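Local coordinates for protein lactococcal phage P2 ORF15 (Lactococcus phage p2, PDB 2WZP) that probably serves as the distal tail (Dit) protein of a lactococcal siphophage, a baseplate component linking the tail tube to the host-recognising proteins, at residues 251-256 with 295-300; 243-248 with 306-311; 218-223 with 300-305; 257-262 with 289-294. One frame throughout, in Å; residues are numbered along the deposited sequence.

Contact 1 (251-256 with 295-300); sequences EYTAIV and ERYRTR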
# COMPACT_ATOMS: atom_id res chain seq x y z
N GLU M 251 -52.96 14.17 -31.12
CA GLU M 251 -52.76 14.79 -29.82
C GLU M 251 -52.47 13.75 -28.75
O GLU M 251 -53.17 12.74 -28.68
CB GLU M 251 -53.97 15.65 -29.45
CG GLU M 251 -53.85 16.35 -28.12
CD GLU M 251 -55.14 17.01 -27.68
OE1 GLU M 251 -55.78 17.66 -28.54
OE2 GLU M 251 -55.49 16.90 -26.49
N TYR M 252 -51.41 13.98 -27.95
CA TYR M 252 -51.01 13.04 -26.91
C TYR M 252 -51.04 13.66 -25.49
O TYR M 252 -50.98 12.92 -24.51
CB TYR M 252 -49.64 12.39 -27.23
CG TYR M 252 -48.49 13.38 -27.24
CD1 TYR M 252 -47.77 13.65 -26.07
CD2 TYR M 252 -48.15 14.07 -28.39
CE1 TYR M 252 -46.74 14.59 -26.06
CE2 TYR M 252 -47.10 14.99 -28.40
CZ TYR M 252 -46.41 15.26 -27.23
OH TYR M 252 -45.40 16.19 -27.21
N THR M 253 -51.08 15.01 -25.41
CA THR M 253 -51.13 15.81 -24.17
C THR M 253 -51.54 17.26 -24.48
O THR M 253 -51.37 17.73 -25.63
CB THR M 253 -49.83 15.71 -23.32
OG1 THR M 253 -50.16 16.00 -21.96
CG2 THR M 253 -48.72 16.66 -23.77
N ALA M 254 -52.06 17.98 -23.46
CA ALA M 254 -52.49 19.38 -23.54
C ALA M 254 -52.68 19.98 -22.14
O ALA M 254 -53.08 19.28 -21.20
CB ALA M 254 -53.80 19.47 -24.31
N ILE M 255 -52.41 21.28 -22.02
CA ILE M 255 -52.58 22.06 -20.79
C ILE M 255 -53.64 23.09 -21.17
O ILE M 255 -53.32 24.05 -21.86
CB ILE M 255 -51.24 22.69 -20.32
CG1 ILE M 255 -50.16 21.59 -20.12
CG2 ILE M 255 -51.43 23.52 -19.06
CD1 ILE M 255 -48.76 22.05 -20.30
N VAL M 256 -54.93 22.82 -20.83
CA VAL M 256 -56.11 23.63 -21.18
C VAL M 256 -56.86 24.02 -19.90
O VAL M 256 -56.98 23.20 -18.98
CB VAL M 256 -57.04 22.88 -22.19
CG1 VAL M 256 -58.16 23.77 -22.70
CG2 VAL M 256 -56.26 22.32 -23.36
N GLU M 295 -57.89 15.21 -17.65
CA GLU M 295 -57.91 14.10 -18.60
C GLU M 295 -57.05 14.37 -19.85
O GLU M 295 -56.46 13.43 -20.39
CB GLU M 295 -59.34 13.76 -19.02
CG GLU M 295 -59.39 12.63 -20.02
CD GLU M 295 -60.75 12.06 -20.34
OE1 GLU M 295 -60.80 11.10 -21.15
OE2 GLU M 295 -61.75 12.53 -19.75
N ARG M 296 -56.99 15.60 -20.32
CA ARG M 296 -56.19 15.96 -21.49
C ARG M 296 -54.72 16.08 -21.16
O ARG M 296 -53.89 15.93 -22.05
CB ARG M 296 -56.69 17.28 -22.08
CG ARG M 296 -57.71 17.08 -23.14
CD ARG M 296 -57.99 18.41 -23.74
NE ARG M 296 -57.36 18.57 -25.04
CZ ARG M 296 -57.72 19.51 -25.90
NH1 ARG M 296 -57.14 19.59 -27.09
NH2 ARG M 296 -58.68 20.37 -25.59
N TYR M 297 -54.40 16.43 -19.90
CA TYR M 297 -53.02 16.54 -19.44
C TYR M 297 -52.56 15.13 -19.11
O TYR M 297 -52.56 14.74 -17.95
CB TYR M 297 -52.95 17.43 -18.19
CG TYR M 297 -51.58 18.01 -17.89
CD1 TYR M 297 -50.50 17.75 -18.73
CD2 TYR M 297 -51.39 18.86 -16.82
CE1 TYR M 297 -49.25 18.32 -18.49
CE2 TYR M 297 -50.15 19.45 -16.58
CZ TYR M 297 -49.08 19.17 -17.42
OH TYR M 297 -47.85 19.73 -17.17
N ARG M 298 -52.25 14.34 -20.15
CA ARG M 298 -51.85 12.95 -20.01
C ARG M 298 -50.44 12.86 -19.45
O ARG M 298 -50.18 12.08 -18.54
CB ARG M 298 -52.00 12.19 -21.36
CG ARG M 298 -51.16 10.87 -21.49
CD ARG M 298 -51.68 9.71 -20.63
NE ARG M 298 -50.78 8.55 -20.48
CZ ARG M 298 -49.82 8.42 -19.56
NH1 ARG M 298 -49.55 9.43 -18.73
NH2 ARG M 298 -49.10 7.31 -19.49
N THR M 299 -49.53 13.70 -19.98
CA THR M 299 -48.11 13.69 -19.62
C THR M 299 -47.47 15.07 -19.76
O THR M 299 -48.02 15.96 -20.41
CB THR M 299 -47.38 12.66 -20.51
OG1 THR M 299 -46.03 12.58 -20.06
CG2 THR M 299 -47.39 13.03 -22.02
N ARG M 300 -46.27 15.22 -19.18
CA ARG M 300 -45.44 16.43 -19.22
C ARG M 300 -44.29 16.14 -20.20
O ARG M 300 -43.53 17.06 -20.52
CB ARG M 300 -44.83 16.73 -17.83
CG ARG M 300 -45.64 17.63 -16.87
CD ARG M 300 -44.92 17.99 -15.53
NE ARG M 300 -44.74 16.79 -14.71
CZ ARG M 300 -43.70 15.95 -14.82
NH1 ARG M 300 -42.70 16.22 -15.65
NH2 ARG M 300 -43.66 14.84 -14.09
O HOH W 1 -54.50 15.14 -24.52
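The loop 295-300 runs along strand 251-256 with Thr253 facing Arg298 and Ala254 facing Tyr297, yet just one weak backbone bond crosses, from Ala254 N to Arg296 O at 3.1 Å. The strand is an outermost one of the four-stranded antiparallel sheet in the Dit C-terminal domain, and an inverse gamma turn centred on Tyr297 bends the loop, which is not a regular strand. Side chains do most of the holding. Arg296 grips Glu251 side-on, NH1 to OE1 at 2.8 Å and NE to OE2 at 2.9 Å, with the two flat groups nearly coplanar (18° apart). Since Glu251 also receives Arg243, its carboxylate is probably kept ionised. Val256 suits its place by laying CG2 over one guanidinium face, 3.8 Å from Arg296 NH2. Further along, Thr253 turns OG1 anti to its own nitrogen (chi1 -155°), which aims the hydroxyl at the loop; it donates to Thr299 O at 2.6 Å, in the carbonyl plane and on a lone pair. A threonine fits here because its hydroxyl meets the loop backbone while CB packs on Thr299 CG2. Ile255 rests CG1 over one face of the Tyr297 ring, 3.9 Å from the centroid, a CH-pi contact between side chains lying side by side. The Tyr297 hydroxyl goes on to Tyr277, and Tyr297 O accepts a bond from a basic side chain on the chain of another protein. Between strand and loop, a water donates to Glu251 OE2 at 2.8 Å and to Arg296 O at 2.7 Å.

Contact 2 (243-248 with 306-311); sequences RFLDDI and QMELIN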
# COMPACT_ATOMS: atom_id res chain seq x y z
N ARG M 243 -51.93 22.55 -27.01
CA ARG M 243 -51.95 21.10 -27.23
C ARG M 243 -50.70 20.61 -27.95
O ARG M 243 -50.10 21.37 -28.71
CB ARG M 243 -53.22 20.60 -27.91
CG ARG M 243 -53.37 20.96 -29.37
CD ARG M 243 -54.72 20.48 -29.81
NE ARG M 243 -54.86 20.48 -31.25
CZ ARG M 243 -55.35 19.47 -31.96
NH1 ARG M 243 -55.75 18.36 -31.36
NH2 ARG M 243 -55.46 19.57 -33.27
N PHE M 244 -50.33 19.35 -27.70
CA PHE M 244 -49.13 18.76 -28.27
C PHE M 244 -49.53 17.60 -29.12
O PHE M 244 -50.31 16.76 -28.69
CB PHE M 244 -48.16 18.31 -27.16
CG PHE M 244 -47.50 19.46 -26.44
CD1 PHE M 244 -46.26 19.94 -26.86
CD2 PHE M 244 -48.13 20.08 -25.37
CE1 PHE M 244 -45.67 21.03 -26.22
CE2 PHE M 244 -47.54 21.19 -24.74
CZ PHE M 244 -46.32 21.65 -25.17
N LEU M 245 -48.96 17.55 -30.32
CA LEU M 245 -49.21 16.53 -31.33
C LEU M 245 -47.93 15.78 -31.64
O LEU M 245 -46.87 16.40 -31.75
CB LEU M 245 -49.75 17.18 -32.62
CG LEU M 245 -50.81 18.30 -32.53
CD1 LEU M 245 -51.06 18.85 -33.89
CD2 LEU M 245 -52.15 17.78 -32.02
N ASP M 246 -48.02 14.45 -31.82
CA ASP M 246 -46.88 13.61 -32.18
C ASP M 246 -46.52 13.76 -33.67
O ASP M 246 -47.17 14.52 -34.39
CB ASP M 246 -47.13 12.13 -31.79
CG ASP M 246 -48.28 11.42 -32.50
OD1 ASP M 246 -48.63 10.29 -32.08
OD2 ASP M 246 -48.80 11.97 -33.50
N ASP M 247 -45.47 13.04 -34.13
CA ASP M 247 -45.01 13.10 -35.52
C ASP M 247 -46.05 12.76 -36.59
O ASP M 247 -45.97 13.30 -37.69
CB ASP M 247 -43.68 12.36 -35.73
CG ASP M 247 -43.63 10.94 -35.21
OD1 ASP M 247 -42.52 10.46 -34.89
OD2 ASP M 247 -44.71 10.31 -35.07
N ILE M 248 -47.08 11.95 -36.23
CA ILE M 248 -48.18 11.59 -37.13
C ILE M 248 -49.43 12.48 -36.98
O ILE M 248 -50.49 12.16 -37.53
CB ILE M 248 -48.47 10.07 -37.16
CG1 ILE M 248 -49.09 9.57 -35.83
CG2 ILE M 248 -47.21 9.29 -37.51
CD1 ILE M 248 -49.52 8.09 -35.79
N GLN M 306 -45.47 18.73 -32.89
CA GLN M 306 -45.74 20.17 -32.80
C GLN M 306 -46.73 20.59 -31.75
O GLN M 306 -47.62 19.82 -31.39
CB GLN M 306 -46.13 20.77 -34.15
CG GLN M 306 -47.33 20.15 -34.82
CD GLN M 306 -47.40 20.56 -36.27
OE1 GLN M 306 -48.50 20.67 -36.83
NE2 GLN M 306 -46.24 20.79 -36.90
N MET M 307 -46.57 21.84 -31.27
CA MET M 307 -47.49 22.42 -30.31
C MET M 307 -48.39 23.45 -31.02
O MET M 307 -47.91 24.33 -31.75
CB MET M 307 -46.79 23.07 -29.10
CG MET M 307 -47.75 23.56 -28.06
SD MET M 307 -46.92 24.59 -26.88
CE MET M 307 -47.06 26.19 -27.68
N GLU M 308 -49.70 23.34 -30.77
CA GLU M 308 -50.68 24.26 -31.29
C GLU M 308 -51.27 25.02 -30.13
O GLU M 308 -51.28 24.53 -29.00
CB GLU M 308 -51.78 23.52 -32.06
CG GLU M 308 -51.30 22.91 -33.37
CD GLU M 308 -52.36 22.21 -34.18
OE1 GLU M 308 -52.06 21.79 -35.32
OE2 GLU M 308 -53.50 22.05 -33.66
N LEU M 309 -51.73 26.24 -30.39
CA LEU M 309 -52.38 27.07 -29.40
C LEU M 309 -53.87 26.71 -29.37
O LEU M 309 -54.41 26.23 -30.36
CB LEU M 309 -52.24 28.56 -29.77
CG LEU M 309 -50.86 29.13 -30.06
CD1 LEU M 309 -50.95 30.64 -30.35
CD2 LEU M 309 -49.87 28.85 -28.93
N ILE M 310 -54.52 26.87 -28.22
CA ILE M 310 -55.95 26.65 -28.09
C ILE M 310 -56.53 27.96 -27.61
O ILE M 310 -56.27 28.38 -26.47
CB ILE M 310 -56.38 25.45 -27.20
CG1 ILE M 310 -55.87 24.12 -27.80
CG2 ILE M 310 -57.93 25.46 -27.02
CD1 ILE M 310 -55.85 23.09 -26.94
N ASN M 311 -57.27 28.65 -28.51
CA ASN M 311 -57.94 29.91 -28.25
C ASN M 311 -56.99 30.96 -27.68
O ASN M 311 -57.32 31.64 -26.72
CB ASN M 311 -59.19 29.68 -27.38
CG ASN M 311 -59.98 30.90 -27.11
OD1 ASN M 311 -60.04 31.81 -27.93
ND2 ASN M 311 -60.55 30.97 -25.92
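The Phe244 ring takes Met307 over one face: CG lies 3.9 Å from the ring centroid, close to the ring normal, while SD swings out obliquely to within 3.5 Å of Phe244 CZ, making a Met-aromatic contact. A second flat group, the Arg243 guanidinium, has Leu245 CD2 above the centre of one face and Glu308 OE2 at its edge. NE and NH2 of Arg243 both give a hydrogen to Glu308 OE2, each at 3.2 Å, and they reach it from the same face of a carboxylate plane turned 56° from the guanidinium. NH1 is directed instead to Glu251 of the neighbouring strand. These pairs follow from antiparallel register between two central strands of the four-stranded sheet: Phe244 and Met307 form a non-hydrogen-bonded pair, flanked by the hydrogen-bonded pairs Arg243-Glu308 and Leu245-Gln306. The backbone bonds include Arg243 N to Glu308 O at 2.9 Å and Leu245 N to Gln306 O at 2.8 Å. Apolar Phe244 and Met307 suit the buried face, where Met307 also meets Phe317 of the six-stranded sheet; arginine, glutamate and glutamine share the other side with Leu245. There the extended Arg243 chain, with CG between its N and carbonyl carbon (chi1 72°), lies beside Glu308 and points the same way. Its aliphatic part is crossed at about a right angle by Ile310, whose CD1 comes 3.7 Å from Arg243 CB, and Leu245 CD1 approaches Glu308 OE1 to 3.4 Å.

Contact 3 (218-223 with 300-305); sequences WDIKEE and RIIEKG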
# COMPACT_ATOMS: atom_id res chain seq x y z
N TRP M 218 -45.13 25.55 -32.42
CA TRP M 218 -43.82 25.13 -32.00
C TRP M 218 -43.53 23.85 -32.75
O TRP M 218 -44.28 22.89 -32.64
CB TRP M 218 -43.81 24.86 -30.49
CG TRP M 218 -42.49 24.49 -29.89
CD1 TRP M 218 -41.27 24.49 -30.50
CD2 TRP M 218 -42.26 24.08 -28.53
NE1 TRP M 218 -40.30 24.07 -29.62
CE2 TRP M 218 -40.88 23.81 -28.40
CE3 TRP M 218 -43.09 23.89 -27.41
CZ2 TRP M 218 -40.32 23.36 -27.20
CZ3 TRP M 218 -42.53 23.47 -26.21
CH2 TRP M 218 -41.16 23.20 -26.12
N ASP M 219 -42.45 23.85 -33.54
CA ASP M 219 -42.01 22.68 -34.28
C ASP M 219 -40.97 21.99 -33.39
O ASP M 219 -39.83 22.48 -33.25
CB ASP M 219 -41.46 23.08 -35.66
CG ASP M 219 -40.91 21.94 -36.48
OD1 ASP M 219 -41.52 20.84 -36.47
OD2 ASP M 219 -39.89 22.15 -37.16
N ILE M 220 -41.41 20.95 -32.69
CA ILE M 220 -40.59 20.25 -31.72
C ILE M 220 -39.74 19.20 -32.40
O ILE M 220 -40.27 18.24 -32.96
CB ILE M 220 -41.44 19.73 -30.53
CG1 ILE M 220 -42.27 20.87 -29.92
CG2 ILE M 220 -40.56 19.03 -29.47
CD1 ILE M 220 -43.60 20.47 -29.40
N LYS M 221 -38.41 19.42 -32.39
CA LYS M 221 -37.43 18.53 -33.03
C LYS M 221 -36.44 17.97 -32.02
O LYS M 221 -35.76 16.98 -32.32
CB LYS M 221 -36.68 19.26 -34.17
CG LYS M 221 -37.54 20.14 -35.09
CD LYS M 221 -37.52 19.75 -36.59
CE LYS M 221 -38.39 18.57 -37.01
NZ LYS M 221 -39.83 18.68 -36.65
N GLU M 222 -36.33 18.58 -30.82
CA GLU M 222 -35.34 18.20 -29.81
C GLU M 222 -35.93 17.86 -28.45
O GLU M 222 -37.09 18.15 -28.19
CB GLU M 222 -34.32 19.35 -29.62
CG GLU M 222 -33.79 19.96 -30.92
CD GLU M 222 -32.56 19.34 -31.57
OE1 GLU M 222 -32.34 18.11 -31.46
OE2 GLU M 222 -31.79 20.11 -32.20
N GLU M 223 -35.08 17.28 -27.56
CA GLU M 223 -35.44 16.97 -26.17
C GLU M 223 -35.44 18.27 -25.35
O GLU M 223 -34.61 19.17 -25.60
CB GLU M 223 -34.40 16.05 -25.56
CG GLU M 223 -34.83 14.61 -25.52
CD GLU M 223 -33.87 13.79 -24.67
OE1 GLU M 223 -32.81 13.40 -25.20
OE2 GLU M 223 -34.16 13.60 -23.47
N ARG M 300 -46.27 15.22 -19.18
CA ARG M 300 -45.44 16.43 -19.22
C ARG M 300 -44.29 16.14 -20.20
O ARG M 300 -43.53 17.06 -20.52
CB ARG M 300 -44.83 16.73 -17.83
CG ARG M 300 -45.64 17.63 -16.87
CD ARG M 300 -44.92 17.99 -15.53
NE ARG M 300 -44.74 16.79 -14.71
CZ ARG M 300 -43.70 15.95 -14.82
NH1 ARG M 300 -42.70 16.22 -15.65
NH2 ARG M 300 -43.66 14.84 -14.09
N ILE M 301 -44.14 14.87 -20.63
CA ILE M 301 -43.07 14.41 -21.52
C ILE M 301 -43.41 14.82 -22.96
O ILE M 301 -44.28 14.22 -23.62
CB ILE M 301 -42.77 12.86 -21.40
CG1 ILE M 301 -42.61 12.33 -19.95
CG2 ILE M 301 -41.60 12.45 -22.27
CD1 ILE M 301 -41.79 13.22 -18.89
N ILE M 302 -42.70 15.84 -23.44
CA ILE M 302 -42.89 16.42 -24.76
C ILE M 302 -42.11 15.65 -25.83
O ILE M 302 -40.88 15.57 -25.79
CB ILE M 302 -42.61 17.95 -24.75
CG1 ILE M 302 -43.40 18.72 -23.64
CG2 ILE M 302 -42.78 18.57 -26.11
CD1 ILE M 302 -44.93 18.42 -23.38
N GLU M 303 -42.86 15.09 -26.79
CA GLU M 303 -42.34 14.32 -27.91
C GLU M 303 -42.13 15.22 -29.12
O GLU M 303 -42.66 16.33 -29.19
CB GLU M 303 -43.34 13.21 -28.30
CG GLU M 303 -43.63 12.15 -27.24
CD GLU M 303 -42.43 11.39 -26.71
OE1 GLU M 303 -42.33 11.22 -25.47
OE2 GLU M 303 -41.58 10.95 -27.53
N LYS M 304 -41.40 14.70 -30.10
CA LYS M 304 -41.20 15.35 -31.39
C LYS M 304 -42.57 15.43 -32.06
O LYS M 304 -43.40 14.53 -31.93
CB LYS M 304 -40.21 14.57 -32.27
CG LYS M 304 -38.75 14.72 -31.81
CD LYS M 304 -37.78 13.95 -32.70
CE LYS M 304 -36.45 13.71 -32.01
NZ LYS M 304 -35.56 12.80 -32.79
N GLY M 305 -42.81 16.54 -32.72
CA GLY M 305 -44.06 16.83 -33.38
C GLY M 305 -44.28 18.31 -33.33
O GLY M 305 -43.35 19.09 -33.62
O HOH W 2 -38.56 16.12 -27.77
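Ile220 and Ile302 meet at about a right angle, methyl to methyl, with Ile220 CD1 3.9 Å from Ile302 CG2, where strand 218-220 forms one edge of the four-stranded antiparallel sheet. Ile220 also leans back on its own strand, its CG1 above the centre of one face of the Trp218 ring. The branched chain is well suited to this double role: with CG1 anti to the carbonyl carbon (chi1 -54°), that branch lies over the indole and sends CD1 on to Ile302, while CG2 approaches Glu303 O at 3.4 Å. Trp218, Ile220 and Ile302 all touch Phe244 of the second strand along, so the isoleucine pair continues the buried side of the sheet. The backbones are joined by one hydrogen-bonded pair, Ile220 N to Gly305 O at 2.8 Å and Gly305 N to Ile220 O at 3.1 Å. Before that pair the loop swings away, and the touching parts run 91° apart. Gly305 has phi 149°, a backbone shape in which a CB would press on the carbonyl oxygen of Lys304, which explains glycine at the point where loop becomes strand. At the exposed rim two lysines behave differently. Lys221 folds back so that NZ makes a salt bridge with Asp219 OD1 at 2.7 Å. Lys304, by contrast, stretches out, and its aliphatic stem runs alongside the opposing segment, bringing CE to 3.4 Å from Lys221 O.

Contact 4 (257-262 with 289-294); sequences FKTEQV and FPVMDF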
# COMPACT_ATOMS: atom_id res chain seq x y z
N PHE M 257 -57.39 25.26 -19.86
CA PHE M 257 -58.11 25.80 -18.72
C PHE M 257 -59.46 26.38 -19.10
O PHE M 257 -59.60 26.97 -20.17
CB PHE M 257 -57.28 26.95 -18.10
CG PHE M 257 -55.86 26.57 -17.74
CD1 PHE M 257 -55.57 25.96 -16.52
CD2 PHE M 257 -54.80 26.83 -18.62
CE1 PHE M 257 -54.27 25.60 -16.19
CE2 PHE M 257 -53.49 26.47 -18.28
CZ PHE M 257 -53.24 25.88 -17.06
N LYS M 258 -60.42 26.33 -18.16
CA LYS M 258 -61.72 26.97 -18.27
C LYS M 258 -61.99 27.76 -17.00
O LYS M 258 -62.47 27.21 -16.01
CB LYS M 258 -62.86 26.00 -18.63
CG LYS M 258 -64.20 26.70 -18.93
CD LYS M 258 -64.11 27.80 -20.03
CE LYS M 258 -65.40 28.57 -20.12
NZ LYS M 258 -65.48 29.66 -19.12
N THR M 259 -61.66 29.05 -17.05
CA THR M 259 -61.84 30.01 -15.95
C THR M 259 -63.23 30.63 -15.94
O THR M 259 -63.85 30.78 -16.99
CB THR M 259 -60.75 31.08 -16.00
OG1 THR M 259 -60.77 31.73 -17.27
CG2 THR M 259 -59.38 30.51 -15.76
N GLU M 260 -63.71 30.99 -14.76
CA GLU M 260 -64.99 31.66 -14.58
C GLU M 260 -64.92 33.08 -15.16
O GLU M 260 -65.87 33.52 -15.83
CB GLU M 260 -65.36 31.71 -13.09
CG GLU M 260 -66.86 31.67 -12.82
CD GLU M 260 -67.52 30.34 -13.15
OE1 GLU M 260 -67.53 29.45 -12.26
OE2 GLU M 260 -67.99 30.17 -14.30
N GLN M 261 -63.78 33.79 -14.93
CA GLN M 261 -63.51 35.15 -15.39
C GLN M 261 -62.38 35.19 -16.41
O GLN M 261 -61.43 34.42 -16.29
CB GLN M 261 -63.10 36.05 -14.21
CG GLN M 261 -64.20 36.35 -13.20
CD GLN M 261 -63.78 37.37 -12.16
OE1 GLN M 261 -62.67 37.91 -12.18
NE2 GLN M 261 -64.66 37.65 -11.23
N VAL M 262 -62.43 36.14 -17.34
CA VAL M 262 -61.39 36.37 -18.34
C VAL M 262 -60.08 36.78 -17.63
O VAL M 262 -60.11 37.61 -16.73
CB VAL M 262 -61.84 37.42 -19.41
CG1 VAL M 262 -60.76 37.65 -20.46
CG2 VAL M 262 -63.11 36.95 -20.10
N PHE M 289 -54.76 25.63 -11.60
CA PHE M 289 -54.65 24.18 -11.58
C PHE M 289 -56.00 23.50 -11.34
O PHE M 289 -56.35 22.63 -12.15
CB PHE M 289 -53.58 23.69 -10.58
CG PHE M 289 -53.50 22.17 -10.50
CD1 PHE M 289 -52.63 21.46 -11.32
CD2 PHE M 289 -54.29 21.46 -9.61
CE1 PHE M 289 -52.56 20.07 -11.25
CE2 PHE M 289 -54.24 20.06 -9.57
CZ PHE M 289 -53.35 19.38 -10.37
N PRO M 290 -56.82 23.88 -10.31
CA PRO M 290 -58.13 23.21 -10.11
C PRO M 290 -59.08 23.26 -11.31
O PRO M 290 -60.08 22.54 -11.37
CB PRO M 290 -58.73 24.01 -8.95
CG PRO M 290 -57.58 24.49 -8.19
CD PRO M 290 -56.58 24.86 -9.23
N VAL M 291 -58.73 24.07 -12.28
CA VAL M 291 -59.58 24.35 -13.41
C VAL M 291 -59.06 23.85 -14.76
O VAL M 291 -59.67 24.08 -15.82
CB VAL M 291 -59.99 25.84 -13.25
CG1 VAL M 291 -59.47 26.75 -14.36
CG2 VAL M 291 -61.47 25.98 -12.97
N MET M 292 -57.99 23.05 -14.68
CA MET M 292 -57.34 22.40 -15.81
C MET M 292 -58.10 21.14 -16.22
O MET M 292 -58.71 20.48 -15.37
CB MET M 292 -55.92 21.99 -15.44
CG MET M 292 -55.09 21.63 -16.64
SD MET M 292 -53.37 21.22 -16.31
CE MET M 292 -53.00 22.33 -15.02
N ASP M 293 -58.02 20.79 -17.52
CA ASP M 293 -58.59 19.57 -18.07
C ASP M 293 -57.58 18.45 -17.79
O ASP M 293 -56.73 18.14 -18.62
CB ASP M 293 -58.90 19.70 -19.57
CG ASP M 293 -59.71 18.57 -20.19
OD1 ASP M 293 -60.16 18.72 -21.33
OD2 ASP M 293 -59.88 17.53 -19.53
N PHE M 294 -57.69 17.87 -16.59
CA PHE M 294 -56.82 16.81 -16.10
C PHE M 294 -56.75 15.61 -17.05
O PHE M 294 -55.65 15.09 -17.28
CB PHE M 294 -57.24 16.39 -14.67
CG PHE M 294 -57.36 17.56 -13.70
CD1 PHE M 294 -56.23 18.30 -13.32
CD2 PHE M 294 -58.59 17.92 -13.15
CE1 PHE M 294 -56.34 19.37 -12.42
CE2 PHE M 294 -58.69 19.00 -12.27
CZ PHE M 294 -57.56 19.71 -11.90
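Phe257 and Met292 form a largely apolar meeting of two loops at the end of strand 251-257, where a single backbone bridge lets the chain leaving the sheet touch the connection that later leads to strand 305-310. Of the backbone bonds beside the bridge, Lys258 N to Val291 O is weak (3.3 Å) though fairly straight; on the other side Asp293 N meets Val256 O. Val291 closes a short 3-10 segment and straddles the Lys258 carbonyl, with CG2 3.4 Å from Lys258 O; its other methyl, CG1, meets Thr259 CG2 at 4.0 Å, the two side chains crossing at about a right angle. A valine suits this rim, since its two methyls pack on the neighbouring carbonyl. Deeper in, Phe257 and Met292 lie side by side and point the same way. The thioether chain is bent at its last torsion (chi3 -36°), turning CE to within 3.7 Å of Phe257 CE1. Leu288, Tyr277 and Ile266 also pack on Phe257, so a large ring fits a buried place. Met292 SD stands 5.2 Å from the Phe257 ring centroid, 42° off the ring normal, the oblique placing of a Met-aromatic contact.

In the fold
From the N terminus, the chain first lays down 218-223, then 243-248, 251-256 and 257-262, and returns through 289-294, 295-300, 300-305 and 306-311 in turn. Contact 4 therefore closes the innermost loop and is nested in contact 1, which is itself nested within contacts 2 and 3; those last two cross, their segments alternating. Contacts 2 and 3 join neighbouring strands of the four-stranded sheet in the Dit C-terminal domain, contact 2 inside it and contact 3 at one edge. Contacts 1 and 4 fasten the long connection after strand 284-287 to the other edge. Tyr252 OH links contact 1 to contact 3 by a probable hydrogen bond to Glu303 N.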